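PDB 1A7S: heparin binding protein, which is a serine protease homologue that binds heparin, kills many Gram-negative bacteria, probably through affinity for their lipopolysaccharide, and attracts monocytes and fibroblasts. Local coordinates for residues L30-A33 against R34-M37; R62-R65 against Q66-T70; N100-S103 against S104-I107. All coordinates share one frame; numbering follows the deposited sequence. Where two conformers were deposited one is given.

Interaction 1: residues L30-A33 against R34-M37; sequences LIHA and RFVM
A tight beta hairpin with a classic beta bulge beside its turn brings strand 23-32 against strand 35-38, and both Ile31 and His32 face Phe35 across it. The chain reverses through a type I turn from His32 to Phe35, closed by Phe35 N on His32 O at 3.2 Å; the bond is straight at hydrogen, yet the donor sits well above the carbonyl plane. The bulge gathers on Phe35 O. Ile31 N meets this oxygen in the carbonyl plane at 3.0 Å, while His32 N adds a long, weak bond of 3.5 Å.

Beyond the bulge, Leu30 and Val36 form a non-hydrogen-bonded antiparallel pair; their side chains cross at about a right angle, with Leu30 CD1 3.9 Å from Val36 CG2. That face continues onto Leu55 and Val53 of strand 51-55. On the face with His32 and Phe35 the two rings lie side by side, pointing the same way, in an offset edge-to-face pair: the Phe35 edge turns to the imidazole face, centroids 5.4 Å and planes 72° apart. Helix 210-218 touches Phe35 through Val216 and Leu217, and His32 through Leu217. CG1 of Ile31 is tucked between backbone N and carbonyl carbon (chi1 59°), leaving CG2 beside the N, where it packs 3.9 Å from Met37 CB. Arg34 bends at chi3 and forms a salt bridge through NH2 with Glu98.

The hairpin falls within the region of residues 20-44 that possesses antibiotic activity, and its two strands are neighbours in the N-terminal six-stranded antiparallel barrel of the chymotrypsin fold.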
loop_
_atom_site.group_PDB
_atom_site.type_symbol
_atom_site.label_atom_id
_atom_site.label_comp_id
_atom_site.label_asym_id
_atom_site.label_seq_id
_atom_site.Cartn_x
_atom_site.Cartn_y
_atom_site.Cartn_z
ATOM N N LEU A 30 -5.175 -3.290 5.033
ATOM C CA LEU A 30 -5.522 -4.359 5.958
ATOM C C LEU A 30 -5.708 -5.624 5.125
ATOM O O LEU A 30 -6.536 -5.649 4.215
ATOM C CB LEU A 30 -6.847 -4.000 6.678
ATOM C CG LEU A 30 -7.245 -4.936 7.821
ATOM C CD1 LEU A 30 -6.279 -4.803 9.010
ATOM C CD2 LEU A 30 -8.658 -4.716 8.252
ATOM N N ILE A 31 -4.962 -6.700 5.438
ATOM C CA ILE A 31 -5.057 -7.962 4.690
ATOM C C ILE A 31 -5.501 -9.123 5.541
ATOM O O ILE A 31 -5.668 -10.265 5.043
ATOM C CB ILE A 31 -3.750 -8.315 3.965
ATOM C CG1 ILE A 31 -2.551 -8.443 4.916
ATOM C CG2 ILE A 31 -3.477 -7.264 2.869
ATOM C CD1 ILE A 31 -1.456 -9.359 4.415
ATOM N N HIS A 32 -5.787 -8.883 6.802
ATOM C CA HIS A 32 -6.178 -9.865 7.810
ATOM C C HIS A 32 -6.586 -9.018 9.014
ATOM O O HIS A 32 -6.176 -7.875 9.159
ATOM C CB HIS A 32 -4.944 -10.738 8.147
ATOM C CG HIS A 32 -5.157 -11.807 9.191
ATOM N ND1 HIS A 32 -5.311 -13.140 9.014
ATOM C CD2 HIS A 32 -5.146 -11.676 10.478
ATOM C CE1 HIS A 32 -5.453 -13.720 10.220
ATOM N NE2 HIS A 32 -5.341 -12.761 11.129
ATOM N N ALA A 33 -7.482 -9.546 9.863
ATOM C CA ALA A 33 -7.897 -8.785 10.993
ATOM C C ALA A 33 -6.796 -8.211 11.833
ATOM O O ALA A 33 -6.938 -7.163 12.471
ATOM C CB ALA A 33 -8.839 -9.651 11.885
ATOM N N ARG A 34 -5.657 -8.793 11.921
ATOM C CA ARG A 34 -4.492 -8.523 12.688
ATOM C C ARG A 34 -3.291 -8.016 11.944
ATOM O O ARG A 34 -2.245 -7.751 12.560
ATOM C CB ARG A 34 -4.099 -9.727 13.597
ATOM C CG ARG A 34 -3.300 -9.453 14.802
ATOM C CD ARG A 34 -3.046 -10.774 15.569
ATOM N NE ARG A 34 -4.250 -11.397 16.028
ATOM C CZ ARG A 34 -4.776 -11.228 17.258
ATOM N NH1 ARG A 34 -4.319 -10.269 18.065
ATOM N NH2 ARG A 34 -5.849 -11.938 17.678
ATOM N N PHE A 35 -3.351 -7.836 10.609
ATOM C CA PHE A 35 -2.175 -7.494 9.867
ATOM C C PHE A 35 -2.456 -6.506 8.717
ATOM O O PHE A 35 -3.399 -6.636 7.962
ATOM C CB PHE A 35 -1.485 -8.730 9.190
ATOM C CG PHE A 35 -0.881 -9.701 10.200
ATOM C CD1 PHE A 35 -1.696 -10.709 10.702
ATOM C CD2 PHE A 35 0.420 -9.647 10.545
ATOM C CE1 PHE A 35 -1.141 -11.634 11.572
ATOM C CE2 PHE A 35 0.987 -10.528 11.431
ATOM C CZ PHE A 35 0.172 -11.540 11.948
ATOM N N VAL A 36 -1.543 -5.548 8.628
ATOM C CA VAL A 36 -1.456 -4.581 7.551
ATOM C C VAL A 36 -0.239 -4.850 6.698
ATOM O O VAL A 36 0.874 -5.070 7.193
ATOM C CB VAL A 36 -1.442 -3.142 8.104
ATOM C CG1 VAL A 36 -0.994 -2.111 7.065
ATOM C CG2 VAL A 36 -2.944 -2.781 8.517
ATOM N N MET A 37 -0.459 -4.847 5.378
ATOM C CA MET A 37 0.623 -5.030 4.379
ATOM C C MET A 37 1.056 -3.645 3.864
ATOM O O MET A 37 0.216 -2.827 3.487
ATOM C CB MET A 37 0.095 -5.864 3.209
ATOM C CG MET A 37 1.111 -6.098 2.119
ATOM S SD MET A 37 0.548 -7.310 0.892
ATOM C CE MET A 37 -0.746 -6.386 0.038
#

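Interaction 2: residues R62-R65 against Q66-T70; sequences RRER and QSRQT
The guanidinium of Arg68 has Arg62 O over one face, 3.0 Å from NH2 and at too poor an angle for a hydrogen bond, while Glu64 OE1 lies at its edge, within a few degrees of its plane. Both belong to a surface turn, closed by bonds from the NH groups of Ser67 and Arg68 back to Glu64 O (i+3 and i+4), that leads into strand 69-77 of the N-terminal barrel. Arg68 approaches side-on: NE donates to Glu64 OE1 at 2.8 Å and NH2 to the same oxygen at 3.2 Å, forming a salt bridge. NE comes from the anti side of the carboxylate, NH2 from well above its plane, and the two flat groups stand 72° apart. Arg68 runs extended from CG to NE, which carries its head back to Glu64. Tyr58 N also bonds OE1 and Asp59 N bonds OE2, which should restrict rotation of the carboxylate.

Of the two donors to Glu64 O, Ser67 N comes at 3.0 Å from above the carbonyl plane and Arg68 N at 3.0 Å almost in line with the carbonyl. Ser67 OG turns elsewhere, to Gly56 O. One water donates to two carbonyls, 2.9 Å from Arg65 O and 2.6 Å from Arg68 O.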
loop_
_atom_site.group_PDB
_atom_site.type_symbol
_atom_site.label_atom_id
_atom_site.label_comp_id
_atom_site.label_asym_id
_atom_site.label_seq_id
_atom_site.Cartn_x
_atom_site.Cartn_y
_atom_site.Cartn_z
ATOM N N ARG A 62 -8.800 15.271 10.371
ATOM C CA ARG A 62 -10.056 15.198 11.158
ATOM C C ARG A 62 -9.991 13.984 12.058
ATOM O O ARG A 62 -9.499 12.926 11.729
ATOM C CB ARG A 62 -11.245 15.135 10.201
ATOM C CG ARG A 62 -12.606 15.476 10.796
ATOM C CD ARG A 62 -12.822 16.929 11.083
ATOM N NE ARG A 62 -12.808 17.692 9.832
ATOM C CZ ARG A 62 -12.685 19.011 9.759
ATOM N NH1 ARG A 62 -12.571 19.764 10.840
ATOM N NH2 ARG A 62 -12.584 19.585 8.542
ATOM N N ARG A 63 -10.630 14.107 13.259
ATOM C CA ARG A 63 -10.581 13.020 14.223
ATOM C C ARG A 63 -11.353 11.793 13.837
ATOM O O ARG A 63 -10.932 10.657 14.083
ATOM C CB ARG A 63 -10.943 13.519 15.646
ATOM C CG ARG A 63 -9.966 14.535 16.171
ATOM C CD ARG A 63 -10.429 15.288 17.370
ATOM N NE ARG A 63 -11.054 14.421 18.388
ATOM C CZ ARG A 63 -11.862 15.003 19.289
ATOM N NH1 ARG A 63 -11.672 16.339 19.454
ATOM N NH2 ARG A 63 -12.791 14.411 19.937
ATOM N N GLU A 64 -12.512 11.960 13.222
ATOM C CA GLU A 64 -13.323 10.880 12.707
ATOM C C GLU A 64 -13.479 9.700 13.637
ATOM O O GLU A 64 -13.328 8.518 13.290
ATOM C CB GLU A 64 -12.655 10.422 11.368
ATOM C CG GLU A 64 -12.520 11.494 10.374
ATOM C CD GLU A 64 -11.797 11.152 9.095
ATOM O OE1 GLU A 64 -10.899 10.284 9.124
ATOM O OE2 GLU A 64 -12.160 11.781 8.036
ATOM N N ARG A 65 -13.957 10.004 14.881
ATOM C CA ARG A 65 -13.975 9.003 15.928
ATOM C C ARG A 65 -14.830 7.818 15.721
ATOM O O ARG A 65 -14.580 6.734 16.245
ATOM C CB ARG A 65 -14.221 9.691 17.327
ATOM C CG ARG A 65 -12.845 10.253 17.784
ATOM C CD ARG A 65 -12.918 11.662 18.250
ATOM N NE ARG A 65 -12.314 11.802 19.583
ATOM C CZ ARG A 65 -13.107 11.539 20.661
ATOM N NH1 ARG A 65 -14.035 10.614 20.522
ATOM N NH2 ARG A 65 -12.995 12.311 21.710
ATOM N N GLN A 66 -15.938 7.977 14.974
ATOM C CA GLN A 66 -16.844 6.876 14.749
ATOM C C GLN A 66 -16.453 6.064 13.535
ATOM O O GLN A 66 -17.068 5.037 13.345
ATOM C CB GLN A 66 -18.303 7.295 14.662
ATOM C CG GLN A 66 -19.004 7.655 15.941
ATOM C CD GLN A 66 -18.607 9.001 16.483
ATOM O OE1 GLN A 66 -18.800 10.007 15.819
ATOM N NE2 GLN A 66 -17.909 8.999 17.602
ATOM N N SER A 67 -15.444 6.492 12.767
ATOM C CA SER A 67 -15.004 5.731 11.604
ATOM C C SER A 67 -13.627 5.068 11.817
ATOM O O SER A 67 -13.368 4.003 11.256
ATOM C CB SER A 67 -14.905 6.674 10.400
ATOM O OG SER A 67 -14.604 5.990 9.218
ATOM N N ARG A 68 -12.735 5.735 12.500
ATOM C CA ARG A 68 -11.369 5.295 12.642
ATOM C C ARG A 68 -11.156 4.220 13.679
ATOM O O ARG A 68 -11.833 4.137 14.680
ATOM C CB ARG A 68 -10.455 6.460 12.956
ATOM C CG ARG A 68 -10.232 7.404 11.764
ATOM C CD ARG A 68 -9.276 8.491 12.191
ATOM N NE ARG A 68 -9.060 9.439 11.109
ATOM C CZ ARG A 68 -7.959 10.228 11.028
ATOM N NH1 ARG A 68 -6.955 10.182 11.873
ATOM N NH2 ARG A 68 -7.875 11.053 9.985
ATOM N N GLN A 69 -10.094 3.437 13.431
ATOM C CA GLN A 69 -9.519 2.548 14.352
ATOM C C GLN A 69 -8.011 2.731 14.323
ATOM O O GLN A 69 -7.421 2.714 13.229
ATOM C CB GLN A 69 -9.860 1.096 14.163
ATOM C CG GLN A 69 -11.391 0.817 14.225
ATOM C CD GLN A 69 -11.676 -0.627 13.786
ATOM O OE1 GLN A 69 -11.050 -1.570 14.333
ATOM N NE2 GLN A 69 -12.536 -0.784 12.812
ATOM N N THR A 70 -7.374 2.909 15.432
ATOM C CA THR A 70 -5.964 3.143 15.569
ATOM C C THR A 70 -5.238 2.034 16.285
ATOM O O THR A 70 -5.778 1.495 17.267
ATOM C CB THR A 70 -5.613 4.508 16.163
ATOM O OG1 THR A 70 -6.306 5.545 15.401
ATOM C CG2 THR A 70 -4.175 4.816 16.213
HETATM O O HOH W 1 -14.377 3.983 15.375
#

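Interaction 3: residues N100-S103 against S104-I107; sequences NLTS and SVTI
Residues 100-103 and 104-107 run out and back at 118° to each other, joined by a type I beta turn from Thr102 to Val105. The turn belongs to the long loop that follows strand 91-95, on the way from the N-terminal barrel of the chymotrypsin fold to its second sheet. Two backbone bonds link its ends: Thr102 N reaches Val105 O at 3.0 Å, on a lone pair in the carbonyl plane, and Val105 N returns to Thr102 O at 3.2 Å from high above that carbonyl's plane. Next to these, Leu101 CA makes a CA-H...O contact with Val105 O.

The hydroxyl of Thr102 adds an ST turn. With OG1 between the backbone N and the carbonyl carbon (chi1 67°), the oxygen accepts from Ser104 N at 3.1 Å, and the same OG1 stands 3.7 Å from Val105 CB. Val105 is the buried residue of the turn: its CG1 rests 3.6 Å from Asn100 O, and beyond the turn its side chain packs on Gln69 and Leu30. Asn100 is a partial glycosylation site, though it carries no sugar in this crystal.

Away from the turn Leu101 and Ile107 pass at a slant, CD2 of Leu101 meeting CG1 of Ile107 at 3.9 Å, and Ile107 continues onto Leu30 of strand 23-32. At the turn itself the serine hydroxyls are joined through solvent, Ser104 having Ser67 as a further partner. The bridging water lies 2.9 Å from both Ser103 OG and Ser104 OG.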
loop_
_atom_site.group_PDB
_atom_site.type_symbol
_atom_site.label_atom_id
_atom_site.label_comp_id
_atom_site.label_asym_id
_atom_site.label_seq_id
_atom_site.Cartn_x
_atom_site.Cartn_y
_atom_site.Cartn_z
ATOM N N ASN A 100 -11.779 -4.269 13.954
ATOM C CA ASN A 100 -13.181 -4.601 13.769
ATOM C C ASN A 100 -13.538 -4.372 12.293
ATOM O O ASN A 100 -13.150 -3.341 11.724
ATOM C CB ASN A 100 -14.097 -3.682 14.599
ATOM C CG ASN A 100 -14.336 -4.102 15.977
ATOM O OD1 ASN A 100 -14.034 -5.285 16.331
ATOM N ND2 ASN A 100 -14.894 -3.226 16.810
ATOM N N LEU A 101 -14.302 -5.260 11.730
ATOM C CA LEU A 101 -14.718 -5.074 10.300
ATOM C C LEU A 101 -15.995 -4.258 10.348
ATOM O O LEU A 101 -17.001 -4.662 10.884
ATOM C CB LEU A 101 -14.870 -6.411 9.594
ATOM C CG LEU A 101 -13.579 -7.295 9.717
ATOM C CD1 LEU A 101 -13.810 -8.616 9.077
ATOM C CD2 LEU A 101 -12.389 -6.521 9.138
ATOM N N THR A 102 -15.968 -3.083 9.731
ATOM C CA THR A 102 -17.060 -2.145 9.726
ATOM C C THR A 102 -17.239 -1.639 8.306
ATOM O O THR A 102 -16.497 -1.977 7.417
ATOM C CB THR A 102 -16.765 -0.937 10.649
ATOM O OG1 THR A 102 -15.673 -0.223 10.042
ATOM C CG2 THR A 102 -16.292 -1.377 12.017
ATOM N N SER A 103 -18.235 -0.747 8.150
ATOM C CA SER A 103 -18.408 -0.191 6.789
ATOM C C SER A 103 -17.200 0.636 6.384
ATOM O O SER A 103 -16.998 0.864 5.167
ATOM C CB SER A 103 -19.704 0.646 6.827
ATOM O OG SER A 103 -19.567 1.687 7.769
ATOM N N SER A 104 -16.362 1.067 7.325
ATOM C CA SER A 104 -15.180 1.898 6.922
ATOM C C SER A 104 -13.853 1.138 6.997
ATOM O O SER A 104 -12.851 1.744 6.658
ATOM C CB SER A 104 -15.078 3.116 7.878
ATOM O OG SER A 104 -16.179 3.953 7.759
ATOM N N VAL A 105 -13.891 -0.100 7.461
ATOM C CA VAL A 105 -12.660 -0.902 7.636
ATOM C C VAL A 105 -12.965 -2.326 7.143
ATOM O O VAL A 105 -13.752 -3.078 7.740
ATOM C CB VAL A 105 -12.208 -0.918 9.080
ATOM C CG1 VAL A 105 -11.000 -1.853 9.258
ATOM C CG2 VAL A 105 -11.839 0.484 9.587
ATOM N N THR A 106 -12.294 -2.697 6.050
ATOM C CA THR A 106 -12.461 -4.009 5.458
ATOM C C THR A 106 -11.080 -4.573 5.080
ATOM O O THR A 106 -10.080 -3.862 5.061
ATOM C CB THR A 106 -13.265 -3.881 4.093
ATOM O OG1 THR A 106 -12.453 -3.113 3.199
ATOM C CG2 THR A 106 -14.609 -3.320 4.287
ATOM N N ILE A 107 -11.075 -5.866 4.814
ATOM C CA ILE A 107 -9.871 -6.589 4.437
ATOM C C ILE A 107 -9.813 -6.654 2.908
ATOM O O ILE A 107 -10.760 -7.007 2.214
ATOM C CB ILE A 107 -9.881 -8.001 5.044
ATOM C CG1 ILE A 107 -9.755 -7.921 6.573
ATOM C CG2 ILE A 107 -8.873 -8.927 4.405
ATOM C CD1 ILE A 107 -10.097 -9.253 7.275
HETATM O O HOH W 2 -17.838 2.824 9.790
#

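The three turns follow one another along the chain on the N-terminal barrel, and interaction 3 links the other two. Its centre is about 11 Å from that of interaction 1, where Leu30 CD2 packs 3.8 Å from Ile107 CG1 and Ile31 O lies 3.5 Å from Ile107 CG2. Toward interaction 2, centres about 12 Å apart, the ties are polar: Gln69 OE1 is 2.8 Å from Asn100 N, and Ser67 OG is 3.0 Å from Ser104 OG, both probable hydrogen bonds. Interactions 1 and 2 do not touch, their nearest atoms being about 7 Å apart. Ethanol, probably from the crystallisation liquor, is found close to the side chains of Arg34, Ser67 and Ser104.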